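Side-chain contacts in sugar isomerase (Sinorhizobium meliloti, PDB 3QC0), which binds zinc and probably interconverts sugars as an isomerase of the xylose isomerase-like TIM-barrel family: residues D163-E166 and G171-V174; G68-P73 and E123-V128; E248-S251 and W255-R258; V178-W183 and T217-M222. All coordinates share one frame; numbering follows the deposited sequence.

Interaction 1 (D163-E166 and G171-V174); sequences DICE and GVGV
C165 points its thiol from helix 158-168 straight at the strand backbone around G173, with V172 and V174 flanking the spot. Its SG is trans to the carbonyl carbon and beside the backbone N (chi1 -70°), which sends the sulfur outward from the helix to meet the strand. There C165 SG lies 3.5 Å from G173 O and 3.7 Å from V172 O, so the thiol rests on peptide groups as well as on side chains. V174 comes in from one end of the strand segment, its CG1 methyl 3.9 Å from C165 SG. V172 turns its side chain toward the helix at the other end and brings CG2 to 4.3 Å from C165 SG, although the valine was modelled in two conformations and this detail is less certain. Beyond the pair, I141 of strand 139-141 touches both C165 and V172, while V174 also packs on L158, A161 and L162. The contact closes the helix onto the second strand of a beta-alpha-beta unit. Chemically it is a van der Waals seal: a buried, weakly polar thiol fits against carbonyl oxygens and methyl groups alike, and cohesion comes from shape and burial.

Interaction 2 (G68-P73 and E123-V128); sequences GFFPAP and EGIAAV
F70 drives its ring against helix 114-135 and lies flat on the backbone at G124 and I125. It has by far the most area buried here, and G124 and I125 follow. One face of the ring lies over the glycine backbone, with F70 CD1 3.6 Å from G124 CA and CE1 equally near G124 C. Such closeness depends on the missing side chain: a CB at G124 would fall 2.3 Å from F70 CD1, a plain clash. Farther round the ring, F70 CE2 meets I125 CG1 at 3.6 Å, and the two side chains cross nearly at right angles. The ring is sandwiched, since I125 N sits over one face toward the rim and G68 O sits over the centre of the other, 4.0 Å above the plane. V128, one helical turn beyond G124, adds its CG2 methyl near the ring plane, 4.0 Å from F70 CE1. N85 of helix 75-94 also touches F70, while I125 packs on L139 and I141 of the barrel wall. In this TIM barrel the loop after strand 60-68 thus wedges an aromatic against the helix that follows the next strand, 100-103.

Interaction 3 (E248-S251 and W255-R258); sequences EIFS and WWKR
S251 grips the start of the 3-10 turn 255-257 at two neighbouring peptides. W255 N donates to S251 OG at 3.1 Å, and W256 N donates to S251 O at 3.0 Å; both bonds run fairly straight, at 157°. The hydroxyl faces the turn because OG is trans to the serine's own N (chi1 179°). Around these bonds the packing is close. The W256 indole lies with a face over the chain, S251 N sitting 3.6 Å above its centre, and its CZ2 comes 3.8 Å from F250 CB, the two aromatic side chains running side by side. W256 NE1 finds its partner in A12 O, and R15 adds a cation-pi contact. An alanine in place of W256 would probably uncover the peptide at S251, part F250 from its neighbour and leave A12 O without this donor. On the other flank W255 CD1 meets I249 CG2 at 4.0 Å. Within 255-258 there is a further close contact: R258 folds its guanidinium over the W255 ring, W255 CZ3 lying 3.3 Å above the guanidinium plane, and makes a salt bridge with E262. The loose side belongs to K257, which is exposed and makes no contact with 248-251. The loop links strand 245-247, just before the zinc ligand E248, to helix 260-274, where T266 meets W255 and V263 meets R258.

Interaction 4 (V178-W183 and T217-M222); sequences VYHVWW and TDRGMM
Y179 OH, at the end of the ring on which R219 lies, is gripped by two waters that tie it to the backbone of D218. One water lies in the ring plane, 2.7 Å from Y179 OH, and donates to D218 O; the other, 2.9 Å from the same oxygen, accepts from D218 N. The waters thus link the hydroxyl to the backbone N and O of D218. Over the ring face, R219 CG makes a CH-pi contact, 3.7 Å from the centroid and only 10° off the normal. From there the extended arginine chain passes across the ring toward Y179 CB, which lies under the guanidinium, the tyrosine ring and guanidinium planes 19° apart. With CG roughly trans to the backbone N (chi1 -155°) the ring is carried toward 217-222, and chi2 sets its face. A valine in place of Y179 would probably strip the arginine chain of its flat support and leave the two waters without the hydroxyl that joins them. H180 meets the arginine at its other end, the imidazole nearly perpendicular to the guanidinium, and H180 NE2 and R219 NH2 each bond the same oxygen of an unidentified ligand near the zinc ion. R219 NH1 holds E248 O and the zinc ligand D177. Behind H180, its carbonyl O takes W183 NE1 at 2.8 Å. Short helix 178-181 follows strand 172-177 directly, while R219 sits in the long loop between strand 200-205 and helix 229-238, and L229 at the start of that helix packs on both V178 and M222.

How the interactions relate
Along the chain interaction 2 comes first, then 1, 4 and 3, all in one eight-stranded barrel. Interactions 1 and 2 lie where the outer helices pack on the barrel, centres 14 Å apart, and share a core: V172 CG2 packs on I125 CG2 at 4.1 Å. Interactions 3 and 4, centres 12 Å apart, meet around the zinc site, where E248 OE1 forms a salt bridge with R219 NH1 and M221 packs on W255 and I249. Interaction 3 is on the opposite side of the chain's centre from both of the first two, about 30 Å away between centres. Strand 172-177 bridges the groups, leading from interaction 1 through the zinc ligand D177 into helix 178-181 of interaction 4.

Interaction 1 (D163-E166 and G171-V174)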
# COMPACT_ATOMS: atom_id res chain seq x y z
N ASP A 163 15.81 -7.32 -4.89
CA ASP A 163 16.07 -7.66 -6.29
C ASP A 163 16.99 -6.62 -6.94
O ASP A 163 17.93 -6.97 -7.68
CB ASP A 163 14.78 -7.73 -7.11
CG ASP A 163 13.95 -8.97 -6.81
OD1 ASP A 163 14.38 -9.92 -6.10
OD2 ASP A 163 12.78 -8.96 -7.29
N ILE A 164 16.76 -5.35 -6.65
CA ILE A 164 17.60 -4.32 -7.20
C ILE A 164 19.01 -4.41 -6.61
O ILE A 164 19.97 -4.25 -7.34
CB ILE A 164 17.00 -2.90 -6.96
CG1 ILE A 164 15.62 -2.78 -7.65
CG2 ILE A 164 17.99 -1.78 -7.37
CD1 ILE A 164 14.80 -1.54 -7.24
N CYS A 165 19.12 -4.64 -5.30
CA CYS A 165 20.43 -4.82 -4.63
C CYS A 165 21.18 -5.94 -5.29
O CYS A 165 22.38 -5.82 -5.53
CB CYS A 165 20.26 -5.06 -3.14
SG CYS A 165 19.71 -3.65 -2.20
N GLU A 166 20.50 -7.04 -5.58
CA GLU A 166 21.20 -8.17 -6.23
C GLU A 166 21.68 -7.82 -7.62
O GLU A 166 22.77 -8.31 -8.06
CB GLU A 166 20.29 -9.39 -6.29
CG GLU A 166 20.06 -10.02 -4.97
CD GLU A 166 19.57 -11.46 -5.09
OE1 GLU A 166 18.44 -11.68 -5.59
OE2 GLU A 166 20.32 -12.37 -4.69
N GLY A 171 27.71 -2.23 -2.30
CA GLY A 171 27.53 -0.79 -2.00
C GLY A 171 26.12 -0.28 -1.87
O GLY A 171 25.90 0.89 -1.52
N VAL A 172 25.18 -1.21 -2.13
CA VAL A 172 23.78 -0.87 -2.04
C VAL A 172 23.07 -1.92 -1.18
O VAL A 172 23.24 -3.14 -1.34
CB VAL A 172 23.13 -0.59 -3.43
CG1 VAL A 172 23.14 -1.81 -4.35
CG2 VAL A 172 21.68 -0.02 -3.26
N GLY A 173 22.28 -1.41 -0.23
CA GLY A 173 21.50 -2.24 0.67
C GLY A 173 20.11 -1.66 0.83
O GLY A 173 19.66 -0.90 -0.03
N VAL A 174 19.49 -1.97 1.96
CA VAL A 174 18.11 -1.55 2.22
C VAL A 174 17.95 -0.86 3.57
O VAL A 174 18.62 -1.22 4.54
CB VAL A 174 17.10 -2.75 2.08
CG1 VAL A 174 17.06 -3.28 0.64
CG2 VAL A 174 17.37 -3.88 3.11

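Interaction 2 (G68-P73 and E123-V128)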
# COMPACT_ATOMS: atom_id res chain seq x y z
N GLY A 68 17.57 9.89 -4.08
CA GLY A 68 16.58 9.21 -4.90
C GLY A 68 16.01 10.11 -5.96
O GLY A 68 16.70 10.88 -6.60
N PHE A 69 14.68 10.02 -6.12
CA PHE A 69 13.92 10.80 -7.09
C PHE A 69 14.51 10.73 -8.48
O PHE A 69 14.76 11.74 -9.13
CB PHE A 69 13.72 12.23 -6.55
CG PHE A 69 12.99 12.22 -5.26
CD1 PHE A 69 11.63 12.00 -5.25
CD2 PHE A 69 13.66 12.34 -4.05
CE1 PHE A 69 10.91 11.90 -4.03
CE2 PHE A 69 12.96 12.23 -2.85
CZ PHE A 69 11.60 12.01 -2.85
N PHE A 70 14.66 9.49 -8.96
CA PHE A 70 15.31 9.24 -10.24
C PHE A 70 14.49 9.41 -11.51
O PHE A 70 14.99 9.94 -12.49
CB PHE A 70 15.95 7.84 -10.23
CG PHE A 70 17.02 7.67 -9.20
CD1 PHE A 70 18.26 8.23 -9.41
CD2 PHE A 70 16.82 6.89 -8.08
CE1 PHE A 70 19.25 8.07 -8.49
CE2 PHE A 70 17.82 6.71 -7.16
CZ PHE A 70 19.05 7.32 -7.37
N PRO A 71 13.22 8.94 -11.54
CA PRO A 71 12.55 9.01 -12.85
C PRO A 71 12.26 10.43 -13.30
O PRO A 71 11.94 11.29 -12.46
CB PRO A 71 11.26 8.18 -12.64
CG PRO A 71 11.55 7.30 -11.46
CD PRO A 71 12.45 8.15 -10.57
N ALA A 72 12.41 10.66 -14.59
CA ALA A 72 12.09 11.96 -15.21
C ALA A 72 11.83 11.70 -16.66
O ALA A 72 12.29 10.68 -17.22
CB ALA A 72 13.25 13.00 -14.99
N PRO A 73 11.08 12.60 -17.31
CA PRO A 73 10.66 12.37 -18.68
C PRO A 73 11.76 12.46 -19.72
O PRO A 73 11.53 12.07 -20.86
CB PRO A 73 9.64 13.48 -18.95
CG PRO A 73 9.40 14.16 -17.71
CD PRO A 73 10.47 13.80 -16.73
N GLU A 123 18.75 2.19 -13.07
CA GLU A 123 19.78 2.86 -13.82
C GLU A 123 20.35 4.06 -13.05
O GLU A 123 21.56 4.31 -13.08
CB GLU A 123 19.23 3.34 -15.15
CG GLU A 123 18.90 2.27 -16.14
CD GLU A 123 18.13 2.84 -17.38
OE1 GLU A 123 17.82 4.06 -17.46
OE2 GLU A 123 17.82 2.04 -18.26
N GLY A 124 19.50 4.76 -12.33
CA GLY A 124 19.92 5.92 -11.57
C GLY A 124 20.82 5.53 -10.42
O GLY A 124 21.88 6.15 -10.16
N ILE A 125 20.41 4.49 -9.67
CA ILE A 125 21.26 3.94 -8.58
C ILE A 125 22.59 3.47 -9.12
O ILE A 125 23.64 3.80 -8.55
CB ILE A 125 20.56 2.88 -7.74
CG1 ILE A 125 19.26 3.46 -7.15
CG2 ILE A 125 21.47 2.37 -6.64
CD1 ILE A 125 18.35 2.37 -6.48
N ALA A 126 22.55 2.78 -10.25
CA ALA A 126 23.79 2.32 -10.87
C ALA A 126 24.73 3.47 -11.23
O ALA A 126 25.95 3.35 -11.08
CB ALA A 126 23.50 1.52 -12.09
N ALA A 127 24.14 4.60 -11.65
CA ALA A 127 24.91 5.77 -12.04
C ALA A 127 25.57 6.45 -10.84
O ALA A 127 26.68 7.01 -10.95
CB ALA A 127 24.03 6.80 -12.82
N VAL A 128 24.89 6.41 -9.69
CA VAL A 128 25.36 7.01 -8.45
C VAL A 128 26.38 6.12 -7.72
O VAL A 128 27.27 6.62 -7.04
CB VAL A 128 24.17 7.34 -7.51
CG1 VAL A 128 24.65 7.88 -6.13
CG2 VAL A 128 23.20 8.34 -8.19

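Interaction 3 (E248-S251 and W255-R258)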
# COMPACT_ATOMS: atom_id res chain seq x y z
N GLU A 248 11.20 7.62 13.29
CA GLU A 248 10.83 8.52 12.21
C GLU A 248 9.31 8.64 12.20
O GLU A 248 8.59 7.77 11.73
CB GLU A 248 11.35 8.00 10.86
CG GLU A 248 11.06 8.94 9.72
CD GLU A 248 11.54 8.42 8.41
OE1 GLU A 248 11.58 7.21 8.25
OE2 GLU A 248 11.94 9.24 7.56
N ILE A 249 8.84 9.73 12.78
CA ILE A 249 7.42 10.03 12.93
C ILE A 249 7.08 11.35 12.24
O ILE A 249 7.67 12.38 12.54
CB ILE A 249 7.00 10.11 14.42
CG1 ILE A 249 7.25 8.77 15.11
CG2 ILE A 249 5.51 10.53 14.54
CD1 ILE A 249 7.17 8.75 16.65
N PHE A 250 6.12 11.31 11.32
CA PHE A 250 5.50 12.48 10.72
C PHE A 250 4.09 12.58 11.32
O PHE A 250 3.26 11.72 11.04
CB PHE A 250 5.38 12.39 9.18
CG PHE A 250 6.64 11.93 8.45
CD1 PHE A 250 7.91 12.14 8.94
CD2 PHE A 250 6.51 11.34 7.20
CE1 PHE A 250 9.03 11.69 8.23
CE2 PHE A 250 7.63 10.91 6.50
CZ PHE A 250 8.90 11.07 7.03
N SER A 251 3.82 13.57 12.17
CA SER A 251 2.53 13.65 12.88
C SER A 251 2.05 15.09 12.99
O SER A 251 2.28 15.76 14.01
CB SER A 251 2.62 13.00 14.25
OG SER A 251 1.38 13.08 14.96
N TRP A 255 2.25 14.78 17.41
CA TRP A 255 3.61 14.91 17.96
C TRP A 255 4.33 16.17 17.49
O TRP A 255 5.11 16.74 18.26
CB TRP A 255 4.44 13.65 17.69
CG TRP A 255 3.76 12.48 18.27
CD1 TRP A 255 3.04 11.51 17.59
CD2 TRP A 255 3.66 12.16 19.65
NE1 TRP A 255 2.51 10.63 18.48
CE2 TRP A 255 2.85 11.00 19.75
CE3 TRP A 255 4.14 12.75 20.82
CZ2 TRP A 255 2.56 10.40 20.97
CZ3 TRP A 255 3.85 12.16 22.02
CH2 TRP A 255 3.08 10.99 22.10
N TRP A 256 4.02 16.66 16.30
CA TRP A 256 4.64 17.90 15.82
C TRP A 256 4.09 19.13 16.55
O TRP A 256 4.67 20.20 16.40
CB TRP A 256 4.46 18.11 14.31
CG TRP A 256 5.35 17.23 13.46
CD1 TRP A 256 6.35 16.42 13.89
CD2 TRP A 256 5.30 17.10 12.04
NE1 TRP A 256 6.95 15.80 12.81
CE2 TRP A 256 6.32 16.20 11.67
CE3 TRP A 256 4.51 17.66 11.05
CZ2 TRP A 256 6.55 15.83 10.35
CZ3 TRP A 256 4.73 17.31 9.74
CH2 TRP A 256 5.77 16.41 9.40
N LYS A 257 2.98 18.97 17.26
CA LYS A 257 2.34 20.08 17.99
C LYS A 257 2.70 20.06 19.48
O LYS A 257 2.21 20.90 20.26
CB LYS A 257 0.82 20.02 17.82
CG LYS A 257 0.33 20.42 16.43
CD LYS A 257 -1.20 20.35 16.33
CE LYS A 257 -1.69 21.09 15.08
NZ LYS A 257 -3.16 20.95 14.88
N ARG A 258 3.55 19.12 19.89
CA ARG A 258 3.92 18.96 21.29
C ARG A 258 5.37 19.40 21.56
O ARG A 258 6.18 19.46 20.64
CB ARG A 258 3.69 17.51 21.71
CG ARG A 258 2.19 17.18 21.72
CD ARG A 258 1.87 15.74 21.72
NE ARG A 258 2.11 15.08 23.00
CZ ARG A 258 1.49 13.98 23.41
NH1 ARG A 258 0.58 13.39 22.64
NH2 ARG A 258 1.77 13.46 24.59

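Interaction 4 (V178-W183 and T217-M222)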
# COMPACT_ATOMS: atom_id res chain seq x y z
N VAL A 178 9.36 0.25 9.23
CA VAL A 178 8.17 -0.54 9.55
C VAL A 178 6.92 0.07 8.94
O VAL A 178 6.00 -0.67 8.58
CB VAL A 178 8.00 -0.72 11.07
CG1 VAL A 178 9.24 -1.49 11.63
CG2 VAL A 178 7.79 0.61 11.82
N TYR A 179 6.89 1.39 8.79
CA TYR A 179 5.69 2.02 8.23
C TYR A 179 5.43 1.53 6.82
O TYR A 179 4.32 1.33 6.39
CB TYR A 179 5.82 3.55 8.19
CG TYR A 179 4.49 4.27 8.20
CD1 TYR A 179 3.69 4.26 9.34
CD2 TYR A 179 4.02 4.96 7.08
CE1 TYR A 179 2.45 4.89 9.35
CE2 TYR A 179 2.80 5.62 7.09
CZ TYR A 179 2.01 5.59 8.24
OH TYR A 179 0.81 6.26 8.29
N HIS A 180 6.51 1.34 6.08
CA HIS A 180 6.42 1.03 4.66
C HIS A 180 6.24 -0.45 4.38
O HIS A 180 5.77 -0.81 3.28
CB HIS A 180 7.69 1.51 3.95
CG HIS A 180 7.89 2.99 4.05
ND1 HIS A 180 6.86 3.88 3.86
CD2 HIS A 180 9.01 3.73 4.31
CE1 HIS A 180 7.33 5.11 4.04
NE2 HIS A 180 8.62 5.04 4.30
N VAL A 181 6.68 -1.31 5.32
CA VAL A 181 6.77 -2.75 5.05
C VAL A 181 5.94 -3.67 5.96
O VAL A 181 5.87 -4.87 5.66
CB VAL A 181 8.28 -3.25 5.10
CG1 VAL A 181 9.19 -2.41 4.23
CG2 VAL A 181 8.82 -3.30 6.57
N TRP A 182 5.38 -3.16 7.05
CA TRP A 182 4.80 -4.01 8.10
C TRP A 182 3.73 -4.97 7.55
O TRP A 182 3.56 -6.06 8.07
CB TRP A 182 4.21 -3.20 9.25
CG TRP A 182 2.95 -2.52 8.90
CD1 TRP A 182 2.80 -1.34 8.25
CD2 TRP A 182 1.62 -3.04 9.09
NE1 TRP A 182 1.46 -1.08 8.06
CE2 TRP A 182 0.72 -2.11 8.58
CE3 TRP A 182 1.15 -4.18 9.70
CZ2 TRP A 182 -0.67 -2.30 8.63
CZ3 TRP A 182 -0.20 -4.40 9.74
CH2 TRP A 182 -1.12 -3.45 9.20
N TRP A 183 3.00 -4.50 6.55
CA TRP A 183 1.85 -5.18 5.95
C TRP A 183 2.22 -6.31 5.01
O TRP A 183 1.39 -7.11 4.61
CB TRP A 183 0.98 -4.10 5.18
CG TRP A 183 1.81 -3.56 4.09
CD1 TRP A 183 2.66 -2.49 4.19
CD2 TRP A 183 2.06 -4.15 2.81
NE1 TRP A 183 3.39 -2.36 3.05
CE2 TRP A 183 3.07 -3.37 2.19
CE3 TRP A 183 1.51 -5.24 2.09
CZ2 TRP A 183 3.56 -3.65 0.93
CZ3 TRP A 183 2.01 -5.51 0.85
CH2 TRP A 183 3.03 -4.73 0.28
N THR A 217 1.22 12.42 6.94
CA THR A 217 1.61 13.01 8.22
C THR A 217 0.82 12.52 9.42
O THR A 217 0.52 13.29 10.37
CB THR A 217 1.53 14.54 8.11
OG1 THR A 217 0.17 14.90 7.82
CG2 THR A 217 2.50 15.07 7.02
N ASP A 218 0.44 11.24 9.41
CA ASP A 218 -0.18 10.62 10.58
C ASP A 218 0.45 9.27 10.96
O ASP A 218 -0.24 8.31 11.34
CB ASP A 218 -1.70 10.50 10.36
CG ASP A 218 -2.46 10.23 11.65
OD1 ASP A 218 -2.10 10.85 12.70
OD2 ASP A 218 -3.41 9.41 11.62
N ARG A 219 1.77 9.21 10.89
CA ARG A 219 2.49 8.10 11.51
C ARG A 219 2.27 8.13 13.02
O ARG A 219 2.14 9.21 13.62
CB ARG A 219 3.99 8.14 11.25
CG ARG A 219 4.40 8.10 9.81
CD ARG A 219 5.88 7.79 9.71
NE ARG A 219 6.35 7.67 8.34
CZ ARG A 219 7.49 7.09 7.99
NH1 ARG A 219 8.36 6.68 8.91
NH2 ARG A 219 7.80 6.98 6.71
N GLY A 220 2.27 6.95 13.63
CA GLY A 220 2.08 6.80 15.07
C GLY A 220 3.36 6.72 15.84
O GLY A 220 4.41 6.28 15.32
N MSE A 221 3.30 7.18 17.10
CA MSE A 221 4.30 6.84 18.07
C MSE A 221 4.24 5.33 18.30
O MSE A 221 3.16 4.73 18.37
CB MSE A 221 3.98 7.59 19.37
CG MSE A 221 4.90 7.32 20.53
SE MSE A 221 6.76 7.78 20.30
CE MSE A 221 6.41 9.73 20.28
N MSE A 222 5.39 4.73 18.46
CA MSE A 222 5.49 3.30 18.69
C MSE A 222 4.62 2.88 19.86
O MSE A 222 4.73 3.44 20.94
CB MSE A 222 6.91 2.88 19.03
CG MSE A 222 7.90 3.01 17.93
SE MSE A 222 8.66 4.80 17.69
CE MSE A 222 9.43 5.12 19.40
O HOH W 1 -0.53 5.69 10.61
O HOH W 2 0.55 9.01 7.53